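Long-range contact in major allergen Api g 1, isoallergen 1 (Apium graveolens, PDB 2BK0), which is a pathogenesis-related plant-defence protein of the Bet v 1 family and a cross-reactive food allergen, probably able to bind small hydrophobic ligands: residues E77-V85 / S97-V105. Numbering follows the deposited sequence.
Sequences EALTFDYSV and SIENHVVLV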
# COMPACT_ATOMS: atom_id res chain seq x y z
N GLU A 77 -12.28 11.75 7.10
CA GLU A 77 -12.29 13.21 7.08
C GLU A 77 -10.91 13.80 6.80
O GLU A 77 -10.80 14.92 6.30
CB GLU A 77 -12.83 13.78 8.40
CG GLU A 77 -14.32 13.55 8.63
CD GLU A 77 -14.61 12.45 9.65
OE1 GLU A 77 -13.93 11.41 9.64
OE2 GLU A 77 -15.54 12.65 10.48
N ALA A 78 -9.85 13.07 7.14
CA ALA A 78 -8.51 13.58 6.95
C ALA A 78 -7.87 13.05 5.67
O ALA A 78 -6.88 13.60 5.20
CB ALA A 78 -7.66 13.26 8.15
N LEU A 79 -8.47 12.02 5.08
CA LEU A 79 -7.90 11.34 3.92
C LEU A 79 -6.54 10.75 4.28
O LEU A 79 -5.55 10.93 3.58
CB LEU A 79 -7.79 12.28 2.71
CG LEU A 79 -9.05 13.05 2.32
CD1 LEU A 79 -8.72 13.92 1.14
CD2 LEU A 79 -10.19 12.12 2.00
N THR A 80 -6.53 10.04 5.40
CA THR A 80 -5.33 9.50 5.99
C THR A 80 -5.54 8.02 6.22
O THR A 80 -6.63 7.58 6.56
CB THR A 80 -5.04 10.20 7.32
OG1 THR A 80 -4.25 11.36 7.06
CG2 THR A 80 -4.30 9.30 8.31
N PHE A 81 -4.47 7.25 6.04
CA PHE A 81 -4.56 5.81 6.12
C PHE A 81 -3.23 5.27 6.63
O PHE A 81 -2.16 5.66 6.14
CB PHE A 81 -4.90 5.26 4.73
CG PHE A 81 -4.95 3.77 4.66
CD1 PHE A 81 -5.72 3.05 5.55
CD2 PHE A 81 -4.26 3.10 3.66
CE1 PHE A 81 -5.78 1.66 5.48
CE2 PHE A 81 -4.31 1.70 3.57
CZ PHE A 81 -5.07 0.98 4.48
N ASP A 82 -3.29 4.41 7.64
CA ASP A 82 -2.10 3.86 8.27
C ASP A 82 -2.20 2.34 8.29
O ASP A 82 -3.21 1.79 8.71
CB ASP A 82 -1.97 4.41 9.69
CG ASP A 82 -1.96 5.93 9.71
OD1 ASP A 82 -0.93 6.52 9.33
OD2 ASP A 82 -3.00 6.54 10.09
N TYR A 83 -1.16 1.69 7.79
CA TYR A 83 -1.09 0.23 7.80
C TYR A 83 0.35 -0.28 7.92
O TYR A 83 1.28 0.35 7.40
CB TYR A 83 -1.77 -0.36 6.56
CG TYR A 83 -1.04 -0.12 5.26
CD1 TYR A 83 -0.21 -1.10 4.71
CD2 TYR A 83 -1.18 1.08 4.58
CE1 TYR A 83 0.46 -0.88 3.51
CE2 TYR A 83 -0.52 1.31 3.38
CZ TYR A 83 0.30 0.33 2.85
OH TYR A 83 0.95 0.57 1.66
N SER A 84 0.51 -1.41 8.61
CA SER A 84 1.81 -2.03 8.80
C SER A 84 1.87 -3.41 8.14
O SER A 84 0.88 -4.14 8.12
CB SER A 84 2.12 -2.20 10.30
OG SER A 84 2.12 -0.96 10.99
N VAL A 85 3.04 -3.76 7.62
CA VAL A 85 3.33 -5.15 7.25
C VAL A 85 3.93 -5.84 8.47
O VAL A 85 4.98 -5.45 8.96
CB VAL A 85 4.31 -5.27 6.08
CG1 VAL A 85 4.41 -6.72 5.60
CG2 VAL A 85 3.89 -4.34 4.93
N SER A 97 9.15 -5.13 10.91
CA SER A 97 7.88 -4.64 10.35
C SER A 97 8.07 -3.42 9.45
O SER A 97 9.10 -2.75 9.52
CB SER A 97 6.87 -4.31 11.46
OG SER A 97 7.23 -3.13 12.15
N ILE A 98 7.07 -3.15 8.62
CA ILE A 98 7.07 -1.96 7.77
C ILE A 98 5.89 -1.05 8.15
O ILE A 98 4.74 -1.40 7.91
CB ILE A 98 6.97 -2.30 6.26
CG1 ILE A 98 7.96 -3.41 5.89
CG2 ILE A 98 7.22 -1.04 5.42
CD1 ILE A 98 7.75 -4.00 4.51
N GLU A 99 6.20 0.11 8.71
CA GLU A 99 5.18 1.06 9.15
C GLU A 99 4.90 2.09 8.05
O GLU A 99 5.75 2.93 7.72
CB GLU A 99 5.62 1.74 10.45
CG GLU A 99 4.87 3.01 10.80
CD GLU A 99 5.44 3.71 12.00
OE1 GLU A 99 5.11 4.90 12.19
OE2 GLU A 99 6.22 3.08 12.73
N ASN A 100 3.69 2.03 7.49
CA ASN A 100 3.31 2.91 6.39
C ASN A 100 2.26 3.93 6.80
O ASN A 100 1.40 3.63 7.62
CB ASN A 100 2.80 2.09 5.21
CG ASN A 100 3.80 1.07 4.74
OD1 ASN A 100 3.69 -0.13 5.03
ND2 ASN A 100 4.82 1.53 4.03
N HIS A 101 2.37 5.12 6.24
CA HIS A 101 1.39 6.18 6.47
C HIS A 101 1.11 6.83 5.12
O HIS A 101 2.04 7.31 4.47
CB HIS A 101 1.95 7.22 7.43
CG HIS A 101 2.38 6.66 8.75
ND1 HIS A 101 1.65 6.86 9.91
CD2 HIS A 101 3.46 5.94 9.11
CE1 HIS A 101 2.27 6.27 10.92
NE2 HIS A 101 3.38 5.71 10.46
N VAL A 102 -0.14 6.84 4.69
CA VAL A 102 -0.50 7.50 3.43
C VAL A 102 -1.36 8.73 3.70
O VAL A 102 -2.20 8.73 4.60
CB VAL A 102 -1.14 6.53 2.37
CG1 VAL A 102 -1.41 5.16 2.96
CG2 VAL A 102 -2.41 7.11 1.72
N VAL A 103 -1.11 9.78 2.91
CA VAL A 103 -1.81 11.04 3.04
C VAL A 103 -2.24 11.50 1.67
O VAL A 103 -1.41 11.59 0.76
CB VAL A 103 -0.87 12.12 3.62
CG1 VAL A 103 -1.58 13.46 3.72
CG2 VAL A 103 -0.35 11.69 4.99
N LEU A 104 -3.53 11.78 1.51
CA LEU A 104 -4.04 12.41 0.29
C LEU A 104 -4.21 13.91 0.54
O LEU A 104 -4.58 14.34 1.62
CB LEU A 104 -5.38 11.80 -0.14
CG LEU A 104 -5.37 10.48 -0.94
CD1 LEU A 104 -4.90 10.72 -2.39
CD2 LEU A 104 -4.51 9.41 -0.27
N VAL A 105 -3.91 14.70 -0.49
CA VAL A 105 -4.01 16.14 -0.43
C VAL A 105 -4.61 16.60 -1.75
O VAL A 105 -4.16 16.17 -2.80
CB VAL A 105 -2.61 16.78 -0.23
CG1 VAL A 105 -2.63 18.26 -0.50
CG2 VAL A 105 -2.10 16.53 1.18
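With chi1 at 69°, the Y83 ring is swung between its own backbone N and carbonyl carbon and leans across the strand boundary, where it meets N100 and V102. N100 CB lies over one face of this ring, 3.9 Å from the ring centroid, in a CH-pi contact. V102 CG1 comes instead to the ring edge, near its plane, 4.0 Å from Y83 CE2. The same methyl also touches the F81 ring, reaching CD2 at 3.6 Å; F81 CG, anti to its backbone N (chi1 177°), sends the ring off toward V24 of helix 16-25 and V74, with CD2 staying nearest the methyl. Further along this face V85 and I98 lie side by side, and L91 touches both. Where 77-85 enters the hairpin, L79 crosses L104 at about a right angle, and helix 16-25 packs against both leucines.

D82, H101 and E99 project from the other face. H101 ND1 gives a weak, bent hydrogen bond to D82 OD1, the carboxylate steeply inclined to the imidazole plane. The bond from H101 NE2 to E99 OE1 is straighter, 158° at the hydrogen, and close to the ring plane; OE1 takes it on its anti lone pair, leaving OE2 to H121 on the next strand.

Between the two faces the backbones run antiparallel, with F81-V102, Y83-N100 and V85-I98 as hydrogen-bonded pairs; L104 N adds a bond to L79 O just before strand 80-87. This hairpin forms the middle of the curved Bet v 1 sheet, and its F81-Y83 face is probably the concave one that in relatives lines the hydrophobic cavity beneath the long C-terminal helix. That face is largely apolar and aromatic, N100 excepted, whereas on the other the flanking carboxylates may favour a protonated H101, mostly through E99.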